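Local coordinates for carbohydrate kinase, FGGY (Novosphingobium aromaticivorans, PDB 3H6E), which probably transfers a phosphoryl group to a sugar or sugar-like substrate, at residues Thr8-Leu13 and Thr71-Gly76; Thr16-Ser21 and Gly54-Asp59; Asp59-Tyr64 and Thr219-Asp224; Gly205-Ala210 and Gln226-Leu231. All blocks are in the same frame, centred on the assembly; numbering follows the deposited sequence.

Interaction 1. Residues Thr8-Leu13 and Thr71-Gly76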
loop_
_atom_site.group_PDB
_atom_site.type_symbol
_atom_site.label_atom_id
_atom_site.label_comp_id
_atom_site.label_asym_id
_atom_site.label_seq_id
_atom_site.Cartn_x
_atom_site.Cartn_y
_atom_site.Cartn_z
ATOM N N THR A 8 -12.234 -20.651 -5.704
ATOM C CA THR A 8 -11.966 -19.218 -5.772
ATOM C C THR A 8 -10.568 -18.909 -6.308
ATOM O O THR A 8 -9.626 -19.679 -6.108
ATOM C CB THR A 8 -12.143 -18.560 -4.403
ATOM O OG1 THR A 8 -11.397 -19.298 -3.428
ATOM C CG2 THR A 8 -13.612 -18.556 -4.008
ATOM N N ILE A 9 -10.443 -17.780 -6.998
ATOM C CA ILE A 9 -9.186 -17.402 -7.629
ATOM C C ILE A 9 -8.904 -15.909 -7.490
ATOM O O ILE A 9 -9.742 -15.068 -7.827
ATOM C CB ILE A 9 -9.176 -17.768 -9.123
ATOM C CG1 ILE A 9 -9.317 -19.282 -9.303
ATOM C CG2 ILE A 9 -7.905 -17.254 -9.786
ATOM C CD1 ILE A 9 -9.639 -19.715 -10.726
ATOM N N VAL A 10 -7.716 -15.583 -6.993
ATOM C CA VAL A 10 -7.312 -14.195 -6.847
ATOM C C VAL A 10 -6.232 -13.837 -7.862
ATOM O O VAL A 10 -5.215 -14.522 -7.967
ATOM C CB VAL A 10 -6.773 -13.914 -5.435
ATOM C CG1 VAL A 10 -6.532 -12.426 -5.254
ATOM C CG2 VAL A 10 -7.738 -14.444 -4.377
ATOM N N ILE A 11 -6.461 -12.768 -8.616
ATOM C CA ILE A 11 -5.452 -12.257 -9.538
ATOM C C ILE A 11 -4.838 -10.980 -8.977
ATOM O O ILE A 11 -5.508 -9.953 -8.874
ATOM C CB ILE A 11 -6.035 -11.996 -10.936
ATOM C CG1 ILE A 11 -7.521 -11.661 -10.835
ATOM C CG2 ILE A 11 -5.855 -13.212 -11.820
ATOM C CD1 ILE A 11 -8.266 -11.792 -12.149
ATOM N N ASP A 12 -3.565 -11.055 -8.600
ATOM C CA ASP A 12 -2.881 -9.923 -7.988
ATOM C C ASP A 12 -1.814 -9.371 -8.917
ATOM O O ASP A 12 -0.651 -9.770 -8.855
ATOM C CB ASP A 12 -2.256 -10.323 -6.653
ATOM C CG ASP A 12 -1.796 -9.127 -5.847
ATOM O OD1 ASP A 12 -1.561 -8.059 -6.449
ATOM O OD2 ASP A 12 -1.672 -9.252 -4.611
ATOM N N LEU A 13 -2.221 -8.440 -9.768
ATOM C CA LEU A 13 -1.326 -7.857 -10.750
ATOM C C LEU A 13 -0.653 -6.602 -10.197
ATOM O O LEU A 13 -0.983 -5.476 -10.572
ATOM C CB LEU A 13 -2.108 -7.577 -12.030
ATOM C CG LEU A 13 -2.865 -8.856 -12.409
ATOM C CD1 LEU A 13 -4.130 -8.576 -13.192
ATOM C CD2 LEU A 13 -1.960 -9.830 -13.153
ATOM N N THR A 71 -15.877 -18.091 -7.847
ATOM C CA THR A 71 -15.589 -16.666 -7.714
ATOM C C THR A 71 -14.146 -16.323 -8.071
ATOM O O THR A 71 -13.213 -17.044 -7.710
ATOM C CB THR A 71 -15.870 -16.160 -6.280
ATOM O OG1 THR A 71 -17.258 -16.324 -5.968
ATOM C CG2 THR A 71 -15.506 -14.692 -6.152
ATOM N N ILE A 72 -13.977 -15.218 -8.791
ATOM C CA ILE A 72 -12.667 -14.617 -9.002
ATOM C C ILE A 72 -12.688 -13.189 -8.463
ATOM O O ILE A 72 -13.650 -12.451 -8.679
ATOM C CB ILE A 72 -12.290 -14.555 -10.489
ATOM C CG1 ILE A 72 -12.359 -15.939 -11.126
ATOM C CG2 ILE A 72 -10.898 -13.962 -10.663
ATOM C CD1 ILE A 72 -12.098 -15.912 -12.618
ATOM N N VAL A 73 -11.632 -12.802 -7.757
ATOM C CA VAL A 73 -11.509 -11.432 -7.272
ATOM C C VAL A 73 -10.169 -10.814 -7.667
ATOM O O VAL A 73 -9.113 -11.353 -7.349
ATOM C CB VAL A 73 -11.738 -11.335 -5.752
ATOM C CG1 VAL A 73 -11.256 -12.595 -5.055
ATOM C CG2 VAL A 73 -11.070 -10.080 -5.189
ATOM N N PRO A 74 -10.222 -9.678 -8.380
ATOM C CA PRO A 74 -9.069 -8.976 -8.956
ATOM C C PRO A 74 -8.392 -8.050 -7.958
ATOM O O PRO A 74 -9.063 -7.450 -7.121
ATOM C CB PRO A 74 -9.695 -8.137 -10.083
ATOM C CG PRO A 74 -11.165 -8.515 -10.122
ATOM C CD PRO A 74 -11.487 -9.042 -8.769
ATOM N N VAL A 75 -7.071 -7.939 -8.057
ATOM C CA VAL A 75 -6.289 -7.051 -7.205
ATOM C C VAL A 75 -5.247 -6.328 -8.051
ATOM O O VAL A 75 -4.527 -6.954 -8.830
ATOM C CB VAL A 75 -5.566 -7.825 -6.090
ATOM C CG1 VAL A 75 -4.682 -6.887 -5.283
ATOM C CG2 VAL A 75 -6.569 -8.527 -5.191
ATOM N N GLY A 76 -5.168 -5.011 -7.899
ATOM C CA GLY A 76 -4.245 -4.221 -8.691
ATOM C C GLY A 76 -3.470 -3.200 -7.887
ATOM O O GLY A 76 -3.990 -2.603 -6.944
#
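Val75 and Ile11 bury the most surface where Thr8-Leu13 and Thr71-Gly76 run side by side, their axes diverging by only 14°. Val75 is gripped through its backbone: its N donates to Ile11 O at 2.7 Å, nearly along the C=O axis, and its O accepts from Leu13 N at 2.9 Å, in the carbonyl plane. CG1 of Val75, anti to its own N, meets Asp12 OD1 obliquely at 3.5 Å. The other branch, CG2, reaches Val10 CG1 at 3.9 Å. On the face shared by Ile9 and Ile72, Ile11 has a first torsion of 28°, off the staggered positions, which carries CG1 to 3.6 Å from Pro74 CA and lets CD1 cross Ile72 CG2 at 3.7 Å. That same CG2 of Ile72 sits 3.3 Å from Ile9 O.

Asp12 OD2 makes a weak hydrogen bond to Ser426 OG, whereas OD1 lies close to Asp233 OD1, a like charge that may raise the pKa of one of the two carboxyls. An alanine here removes the carboxylate, and with it the weak bond to Ser426, and would probably leave Val75 CG1 less well packed on this face. Five N-H...O bonds, from Ile9 N-Thr71 O to Leu13 N-Val75 O, join two parallel central strands of the ribonuclease H-like sheet characteristic of the actin-ATPase clan.

Interaction 2. Residues Thr16-Ser21 and Gly54-Asp59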
loop_
_atom_site.group_PDB
_atom_site.type_symbol
_atom_site.label_atom_id
_atom_site.label_comp_id
_atom_site.label_asym_id
_atom_site.label_seq_id
_atom_site.Cartn_x
_atom_site.Cartn_y
_atom_site.Cartn_z
ATOM N N THR A 16 5.568 -5.033 -9.316
ATOM C CA THR A 16 6.766 -5.811 -9.616
ATOM C C THR A 16 6.460 -7.300 -9.803
ATOM O O THR A 16 7.174 -8.003 -10.521
ATOM C CB THR A 16 7.860 -5.628 -8.538
ATOM O OG1 THR A 16 7.478 -6.300 -7.332
ATOM C CG2 THR A 16 8.073 -4.149 -8.244
ATOM N N LEU A 17 5.400 -7.778 -9.159
ATOM C CA LEU A 17 5.024 -9.185 -9.272
ATOM C C LEU A 17 3.539 -9.361 -9.552
ATOM O O LEU A 17 2.696 -8.745 -8.902
ATOM C CB LEU A 17 5.406 -9.956 -8.004
ATOM C CG LEU A 17 6.896 -10.210 -7.770
ATOM C CD1 LEU A 17 7.115 -10.975 -6.471
ATOM C CD2 LEU A 17 7.508 -10.959 -8.944
ATOM N N SER A 18 3.230 -10.206 -10.530
ATOM C CA SER A 18 1.853 -10.602 -10.796
ATOM C C SER A 18 1.631 -12.045 -10.347
ATOM O O SER A 18 2.345 -12.955 -10.766
ATOM C CB SER A 18 1.506 -10.429 -12.278
ATOM O OG SER A 18 2.479 -11.029 -13.112
ATOM N N LYS A 19 0.645 -12.240 -9.479
ATOM C CA LYS A 19 0.401 -13.542 -8.877
ATOM C C LYS A 19 -1.036 -13.997 -9.094
ATOM O O LYS A 19 -1.979 -13.258 -8.825
ATOM C CB LYS A 19 0.683 -13.487 -7.374
ATOM C CG LYS A 19 1.874 -12.621 -6.991
ATOM C CD LYS A 19 2.205 -12.759 -5.510
ATOM C CE LYS A 19 3.561 -12.143 -5.182
ATOM N NZ LYS A 19 4.002 -12.450 -3.789
ATOM N N VAL A 20 -1.196 -15.222 -9.582
ATOM C CA VAL A 20 -2.508 -15.844 -9.652
ATOM C C VAL A 20 -2.557 -16.981 -8.641
ATOM O O VAL A 20 -1.627 -17.784 -8.552
ATOM C CB VAL A 20 -2.819 -16.371 -11.059
ATOM C CG1 VAL A 20 -4.217 -16.971 -11.100
ATOM C CG2 VAL A 20 -2.682 -15.252 -12.083
ATOM N N SER A 21 -3.642 -17.046 -7.875
ATOM C CA SER A 21 -3.711 -17.968 -6.750
ATOM C C SER A 21 -5.047 -18.697 -6.635
ATOM O O SER A 21 -6.109 -18.114 -6.852
ATOM C CB SER A 21 -3.410 -17.223 -5.450
ATOM O OG SER A 21 -4.200 -16.053 -5.329
ATOM N N GLY A 54 -2.628 -10.241 -19.931
ATOM C CA GLY A 54 -3.910 -10.856 -20.213
ATOM C C GLY A 54 -3.720 -12.264 -20.739
ATOM O O GLY A 54 -4.485 -13.170 -20.411
ATOM N N ARG A 55 -2.686 -12.448 -21.555
ATOM C CA ARG A 55 -2.363 -13.767 -22.087
ATOM C C ARG A 55 -1.877 -14.708 -20.988
ATOM O O ARG A 55 -2.504 -15.733 -20.727
ATOM C CB ARG A 55 -1.327 -13.666 -23.207
ATOM C CG ARG A 55 -1.767 -12.776 -24.354
ATOM C CD ARG A 55 -0.753 -12.763 -25.487
ATOM N NE ARG A 55 -0.893 -11.574 -26.325
ATOM C CZ ARG A 55 -0.030 -10.563 -26.330
ATOM N NH1 ARG A 55 1.041 -10.603 -25.549
ATOM N NH2 ARG A 55 -0.230 -9.515 -27.121
ATOM N N TRP A 56 -0.768 -14.357 -20.343
ATOM C CA TRP A 56 -0.217 -15.195 -19.281
ATOM C C TRP A 56 -1.303 -15.704 -18.341
ATOM O O TRP A 56 -1.287 -16.865 -17.930
ATOM C CB TRP A 56 0.839 -14.440 -18.469
ATOM C CG TRP A 56 1.238 -15.154 -17.201
ATOM C CD1 TRP A 56 2.013 -16.276 -17.102
ATOM C CD2 TRP A 56 0.879 -14.798 -15.857
ATOM N NE1 TRP A 56 2.160 -16.637 -15.783
ATOM C CE2 TRP A 56 1.475 -15.748 -14.999
ATOM C CE3 TRP A 56 0.114 -13.768 -15.295
ATOM C CZ2 TRP A 56 1.331 -15.698 -13.612
ATOM C CZ3 TRP A 56 -0.029 -13.723 -13.916
ATOM C CH2 TRP A 56 0.577 -14.680 -13.091
ATOM N N LEU A 57 -2.248 -14.833 -18.004
ATOM C CA LEU A 57 -3.241 -15.166 -16.988
ATOM C C LEU A 57 -4.459 -15.903 -17.550
ATOM O O LEU A 57 -5.296 -16.388 -16.793
ATOM C CB LEU A 57 -3.642 -13.925 -16.179
ATOM C CG LEU A 57 -4.922 -13.153 -16.485
ATOM C CD1 LEU A 57 -6.062 -13.680 -15.633
ATOM C CD2 LEU A 57 -4.701 -11.674 -16.205
ATOM N N LEU A 58 -4.554 -15.993 -18.873
ATOM C CA LEU A 58 -5.532 -16.883 -19.492
ATOM C C LEU A 58 -4.959 -18.294 -19.575
ATOM O O LEU A 58 -5.702 -19.275 -19.593
ATOM C CB LEU A 58 -5.958 -16.383 -20.873
ATOM C CG LEU A 58 -7.134 -15.403 -20.871
ATOM C CD1 LEU A 58 -7.570 -15.070 -22.288
ATOM C CD2 LEU A 58 -8.301 -15.964 -20.069
ATOM N N ASP A 59 -3.632 -18.383 -19.621
ATOM C CA ASP A 59 -2.934 -19.662 -19.544
ATOM C C ASP A 59 -3.132 -20.272 -18.167
ATOM O O ASP A 59 -3.724 -21.341 -18.024
ATOM C CB ASP A 59 -1.435 -19.479 -19.786
ATOM C CG ASP A 59 -1.114 -19.090 -21.212
ATOM O OD1 ASP A 59 -1.979 -19.296 -22.091
ATOM O OD2 ASP A 59 0.005 -18.584 -21.453
#
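Strand 17-21 and helix 54-59 run in nearly the same direction, at 25°, with their axes 9.9 Å apart at closest approach. Trp56 spans most of that separation. Its first torsion of 169° sets CG anti to the backbone N, so the six-membered ring extends to the strand and meets it with CH2 and CZ3. CH2 comes within 3.4 Å of Ser18 O and 3.5 Å of Val20 CG2, both lying obliquely to the ring. Val20 and Trp56 pass alongside one another, pointing opposite ways, the CG2 branch of the valine, beside its own backbone N, doing the touching.

This is one helix-on-sheet layer of the ribonuclease H-like fold: helix 50-63 covers the face of the sheet to which Ser18 and Val20 point, and Leu57 also touches Ile11 of the adjoining strand. A glycine in place of Trp56 has no ring to bridge helix and strand, and would probably loosen the packing over Val20 and Ser18.

Ser18 OG lies 3.8 Å from Trp56 CZ3, a van der Waals approach; the hydroxyl is hydrogen-bonded to Arg35 O on the next strand. No hydrogen bond joins the two segments. Leu57 adds a looser contact, its CB standing 4.4 Å from Val20 CG2.

Interaction 3. Residues Asp59-Tyr64 and Thr219-Asp224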
loop_
_atom_site.group_PDB
_atom_site.type_symbol
_atom_site.label_atom_id
_atom_site.label_comp_id
_atom_site.label_asym_id
_atom_site.label_seq_id
_atom_site.Cartn_x
_atom_site.Cartn_y
_atom_site.Cartn_z
ATOM N N ASP A 59 -3.632 -18.383 -19.621
ATOM C CA ASP A 59 -2.934 -19.662 -19.544
ATOM C C ASP A 59 -3.132 -20.272 -18.167
ATOM O O ASP A 59 -3.724 -21.341 -18.024
ATOM C CB ASP A 59 -1.435 -19.479 -19.786
ATOM C CG ASP A 59 -1.114 -19.090 -21.212
ATOM O OD1 ASP A 59 -1.979 -19.296 -22.091
ATOM O OD2 ASP A 59 0.005 -18.584 -21.453
ATOM N N VAL A 60 -2.625 -19.581 -17.153
ATOM C CA VAL A 60 -2.668 -20.075 -15.784
ATOM C C VAL A 60 -4.095 -20.353 -15.318
ATOM O O VAL A 60 -4.330 -21.283 -14.546
ATOM C CB VAL A 60 -1.957 -19.104 -14.813
ATOM C CG1 VAL A 60 -2.426 -17.685 -15.048
ATOM C CG2 VAL A 60 -2.183 -19.518 -13.368
ATOM N N LEU A 61 -5.046 -19.553 -15.792
ATOM C CA LEU A 61 -6.452 -19.781 -15.473
ATOM C C LEU A 61 -6.928 -21.115 -16.036
ATOM O O LEU A 61 -7.751 -21.799 -15.425
ATOM C CB LEU A 61 -7.332 -18.646 -16.002
ATOM C CG LEU A 61 -7.448 -17.390 -15.137
ATOM C CD1 LEU A 61 -8.533 -16.491 -15.684
ATOM C CD2 LEU A 61 -7.739 -17.750 -13.695
ATOM N N SER A 62 -6.408 -21.478 -17.205
ATOM C CA SER A 62 -6.751 -22.748 -17.832
ATOM C C SER A 62 -6.366 -23.916 -16.934
ATOM O O SER A 62 -7.030 -24.952 -16.925
ATOM C CB SER A 62 -6.062 -22.883 -19.193
ATOM O OG SER A 62 -6.584 -21.958 -20.133
ATOM N N ARG A 63 -5.292 -23.736 -16.171
ATOM C CA ARG A 63 -4.767 -24.795 -15.314
ATOM C C ARG A 63 -5.738 -25.221 -14.214
ATOM O O ARG A 63 -5.692 -26.359 -13.748
ATOM C CB ARG A 63 -3.428 -24.374 -14.703
ATOM C CG ARG A 63 -2.362 -24.038 -15.735
ATOM C CD ARG A 63 -0.973 -23.995 -15.116
ATOM N NE ARG A 63 0.054 -23.707 -16.114
ATOM C CZ ARG A 63 0.494 -22.487 -16.404
ATOM N NH1 ARG A 63 1.428 -22.316 -17.329
ATOM N NH2 ARG A 63 0.002 -21.433 -15.767
ATOM N N TYR A 64 -6.616 -24.313 -13.801
ATOM C CA TYR A 64 -7.539 -24.597 -12.707
ATOM C C TYR A 64 -8.947 -24.919 -13.201
ATOM O O TYR A 64 -9.931 -24.559 -12.560
ATOM C CB TYR A 64 -7.597 -23.415 -11.732
ATOM C CG TYR A 64 -6.246 -22.873 -11.317
ATOM C CD1 TYR A 64 -5.463 -23.539 -10.383
ATOM C CD2 TYR A 64 -5.760 -21.686 -11.851
ATOM C CE1 TYR A 64 -4.230 -23.043 -9.998
ATOM C CE2 TYR A 64 -4.528 -21.181 -11.473
ATOM C CZ TYR A 64 -3.767 -21.863 -10.548
ATOM O OH TYR A 64 -2.540 -21.365 -10.171
ATOM N N THR A 219 -10.580 -21.095 -20.888
ATOM C CA THR A 219 -10.027 -21.367 -19.567
ATOM C C THR A 219 -10.655 -22.633 -19.008
ATOM O O THR A 219 -10.143 -23.232 -18.062
ATOM C CB THR A 219 -10.285 -20.214 -18.582
ATOM O OG1 THR A 219 -11.651 -20.251 -18.149
ATOM C CG2 THR A 219 -9.993 -18.875 -19.238
ATOM N N GLY A 220 -11.772 -23.035 -19.604
ATOM C CA GLY A 220 -12.481 -24.220 -19.165
ATOM C C GLY A 220 -13.146 -24.011 -17.821
ATOM O O GLY A 220 -13.510 -24.970 -17.141
ATOM N N LEU A 221 -13.292 -22.749 -17.430
ATOM C CA LEU A 221 -14.008 -22.406 -16.208
ATOM C C LEU A 221 -15.496 -22.259 -16.509
ATOM O O LEU A 221 -15.881 -21.930 -17.630
ATOM C CB LEU A 221 -13.459 -21.112 -15.603
ATOM C CG LEU A 221 -12.050 -21.167 -15.008
ATOM C CD1 LEU A 221 -11.571 -19.773 -14.654
ATOM C CD2 LEU A 221 -12.009 -22.076 -13.785
ATOM N N SER A 222 -16.330 -22.511 -15.506
ATOM C CA SER A 222 -17.773 -22.440 -15.684
ATOM C C SER A 222 -18.214 -21.022 -16.012
ATOM O O SER A 222 -17.674 -20.059 -15.469
ATOM C CB SER A 222 -18.493 -22.930 -14.430
ATOM O OG SER A 222 -19.876 -22.642 -14.505
ATOM N N PRO A 223 -19.200 -20.891 -16.911
ATOM C CA PRO A 223 -19.761 -19.580 -17.261
ATOM C C PRO A 223 -20.417 -18.934 -16.046
ATOM O O PRO A 223 -20.715 -17.742 -16.065
ATOM C CB PRO A 223 -20.825 -19.923 -18.309
ATOM C CG PRO A 223 -20.436 -21.263 -18.835
ATOM C CD PRO A 223 -19.828 -21.980 -17.676
ATOM N N ASP A 224 -20.631 -19.727 -15.000
ATOM C CA ASP A 224 -21.271 -19.254 -13.778
ATOM C C ASP A 224 -20.300 -18.541 -12.841
ATOM O O ASP A 224 -20.721 -17.911 -11.867
ATOM C CB ASP A 224 -21.937 -20.419 -13.044
ATOM C CG ASP A 224 -23.241 -20.844 -13.690
ATOM O OD1 ASP A 224 -24.100 -19.963 -13.928
ATOM O OD2 ASP A 224 -23.410 -22.057 -13.954
#
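Leu61 points from helix 50-63 toward the segment Thr219-Asp224, where Thr219 and Leu221 meet it. The contact packs the C-terminal part of that helix on the connection between helix 213-219 and strand 226-232, in the N-terminal half of the kinase. CB of Leu61 stands 4.2 Å from Thr219 CG2, the methyl branch that lies anti to the threonine carbonyl carbon. Further out, Leu61 CD2 and Leu221 CD1 meet loosely at 4.4 Å. Leu221 is extended at its second torsion (171°), and the end of its side chain swings nearer the helix than its CB does, so that CD2 rests 3.5 Å from Tyr64 O. The Tyr64 ring leads the other way, where its hydroxyl is hydrogen-bonded to Asp31 OD2.

At Ser62 the backbones come closest. Its CA-H group points almost straight (168°) at Thr219 O, with CA and O 3.4 Å apart. Its OG lies 3.5 Å from Thr219 CA and is hydrogen-bonded to Arg218 O and to Leu58 O, two carbonyls between which its single proton must be shared or alternate. Thr219 OG1 accepts from Leu221 N at 3.1 Å, forming an ST turn across Gly220, whose positive phi of 71° marks the exit from helix 213-219.

With no direct hydrogen bond between the two segments, their relative position is probably set mainly by shape, while the Ser62-Arg218 bond supplies the directional element.

Interaction 4. Residues Gly205-Ala210 and Gln226-Leu231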
loop_
_atom_site.group_PDB
_atom_site.type_symbol
_atom_site.label_atom_id
_atom_site.label_comp_id
_atom_site.label_asym_id
_atom_site.label_seq_id
_atom_site.Cartn_x
_atom_site.Cartn_y
_atom_site.Cartn_z
ATOM N N GLY A 205 -16.428 -5.680 -3.074
ATOM C CA GLY A 205 -16.978 -7.011 -2.896
ATOM C C GLY A 205 -18.178 -7.314 -3.774
ATOM O O GLY A 205 -18.629 -8.461 -3.839
ATOM N N ASP A 206 -18.705 -6.289 -4.440
ATOM C CA ASP A 206 -19.831 -6.461 -5.349
ATOM C C ASP A 206 -19.444 -7.373 -6.491
ATOM O O ASP A 206 -18.269 -7.508 -6.810
ATOM C CB ASP A 206 -20.288 -5.117 -5.919
ATOM C CG ASP A 206 -21.057 -4.294 -4.916
ATOM O OD1 ASP A 206 -21.571 -4.883 -3.942
ATOM O OD2 ASP A 206 -21.147 -3.059 -5.099
ATOM N N THR A 207 -20.442 -7.997 -7.106
ATOM C CA THR A 207 -20.209 -8.831 -8.275
ATOM C C THR A 207 -20.267 -7.972 -9.528
ATOM O O THR A 207 -21.282 -7.328 -9.801
ATOM C CB THR A 207 -21.258 -9.949 -8.396
ATOM O OG1 THR A 207 -21.247 -10.754 -7.210
ATOM C CG2 THR A 207 -20.957 -10.821 -9.600
ATOM N N VAL A 208 -19.175 -7.948 -10.281
ATOM C CA VAL A 208 -19.148 -7.226 -11.543
ATOM C C VAL A 208 -20.016 -7.963 -12.555
ATOM O O VAL A 208 -20.735 -7.347 -13.342
ATOM C CB VAL A 208 -17.717 -7.086 -12.094
ATOM C CG1 VAL A 208 -17.726 -6.302 -13.399
ATOM C CG2 VAL A 208 -16.830 -6.406 -11.073
ATOM N N GLY A 209 -19.950 -9.288 -12.522
ATOM C CA GLY A 209 -20.773 -10.105 -13.393
ATOM C C GLY A 209 -20.212 -11.496 -13.594
ATOM O O GLY A 209 -19.196 -11.860 -13.003
ATOM N N ALA A 210 -20.882 -12.278 -14.434
ATOM C CA ALA A 210 -20.430 -13.624 -14.749
ATOM C C ALA A 210 -19.273 -13.580 -15.738
ATOM O O ALA A 210 -19.110 -12.613 -16.478
ATOM C CB ALA A 210 -21.572 -14.449 -15.305
ATOM N N GLN A 226 -18.241 -16.000 -10.959
ATOM C CA GLN A 226 -18.541 -14.598 -10.701
ATOM C C GLN A 226 -17.278 -13.782 -10.449
ATOM O O GLN A 226 -16.416 -14.176 -9.667
ATOM C CB GLN A 226 -19.508 -14.458 -9.523
ATOM C CG GLN A 226 -20.866 -15.111 -9.751
ATOM C CD GLN A 226 -21.624 -14.508 -10.924
ATOM O OE1 GLN A 226 -22.493 -15.152 -11.513
ATOM N NE2 GLN A 226 -21.296 -13.270 -11.271
ATOM N N VAL A 227 -17.171 -12.643 -11.123
ATOM C CA VAL A 227 -16.040 -11.751 -10.917
ATOM C C VAL A 227 -16.437 -10.615 -9.984
ATOM O O VAL A 227 -17.516 -10.039 -10.119
ATOM C CB VAL A 227 -15.535 -11.167 -12.239
ATOM C CG1 VAL A 227 -14.270 -10.366 -12.001
ATOM C CG2 VAL A 227 -15.288 -12.278 -13.250
ATOM N N LEU A 228 -15.566 -10.305 -9.028
ATOM C CA LEU A 228 -15.813 -9.205 -8.103
ATOM C C LEU A 228 -15.121 -7.938 -8.584
ATOM O O LEU A 228 -14.213 -7.999 -9.411
ATOM C CB LEU A 228 -15.340 -9.570 -6.697
ATOM C CG LEU A 228 -16.388 -10.210 -5.780
ATOM C CD1 LEU A 228 -17.403 -11.018 -6.574
ATOM C CD2 LEU A 228 -15.722 -11.059 -4.700
ATOM N N ALA A 229 -15.561 -6.793 -8.073
ATOM C CA ALA A 229 -14.956 -5.517 -8.437
ATOM C C ALA A 229 -13.454 -5.556 -8.186
ATOM O O ALA A 229 -12.659 -5.201 -9.054
ATOM C CB ALA A 229 -15.597 -4.385 -7.659
ATOM N N GLY A 230 -13.070 -6.006 -6.998
ATOM C CA GLY A 230 -11.669 -6.077 -6.637
ATOM C C GLY A 230 -11.219 -4.809 -5.943
ATOM O O GLY A 230 -12.039 -3.941 -5.630
ATOM N N LEU A 231 -9.918 -4.688 -5.710
ATOM C CA LEU A 231 -9.398 -3.559 -4.953
ATOM C C LEU A 231 -7.924 -3.276 -5.202
ATOM O O LEU A 231 -7.264 -3.955 -5.986
ATOM C CB LEU A 231 -9.635 -3.772 -3.456
ATOM C CG LEU A 231 -9.340 -5.165 -2.892
ATOM C CD1 LEU A 231 -7.853 -5.475 -2.912
ATOM C CD2 LEU A 231 -9.889 -5.283 -1.481
#
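Val227 O is held by two groups from the facing strand: Val208 N donates to it at 2.7 Å, in the carbonyl plane, and Thr207 CA brings a weaker C-H...O contact at 3.5 Å. A similar pair serves Asp206 O, which accepts from Ala229 N at 3.1 Å and has the CA-H of Leu228 close by. The straightest bond is Val227 N to Gly209 O, with 178° at the hydrogen and the donor nearly along the C=O axis.

Val208 and Gly209 thus both face Val227, a classic beta bulge in an antiparallel pairing. Val208 carries a nearly helical backbone there, while a phi of 158° at Gly209 would drive a side chain into the carbonyl oxygen before it, so glycine is needed. The bulge lies in 207-210, the outermost strand on this side of the six-stranded ribonuclease H-like sheet. Along its other edge strand 226-232 pairs with strand 71-76, and Val227 touches Pro74.

Around this backbone frame the side chains fit closely. Val208 CG2, beside its own N, reaches Ala229 N at 3.3 Å. Gln226 bends at its second torsion and crosses Thr207 obliquely, its NE2 a tight 3.0 Å from Thr207 CG2; the same NE2 is near Gly209 O, at an angle too poor for a hydrogen bond. Leu228, twisted off the staggered positions at both torsions, puts CG 3.4 Å from Gly205 O. Val208 O is bonded outward to Arg163 NE.

Overall arrangement
Interactions 1 and 4 are two joins in one sheet, their centres 9 Å apart: Ile72 N lies 2.8 Å from Gln226 O, a probable hydrogen bond that carries the sheet from 71-76 into 226-231. Toward the opposite edge of the sheet, Asp12 N and Lys19 O, 2.7 Å apart, make a probable hydrogen bond that links interaction 1 to the strand of interaction 2. Interactions 2 and 3 use successive turns of helix 50-63 and share Asp59, with Leu58 CD2 packing on Thr219 CG2 at 3.5 Å. Interaction 3 also reaches back to the sheet through Leu61 and Ile9. Interactions 2 and 4 do not touch, their nearest atoms being about 10 Å apart.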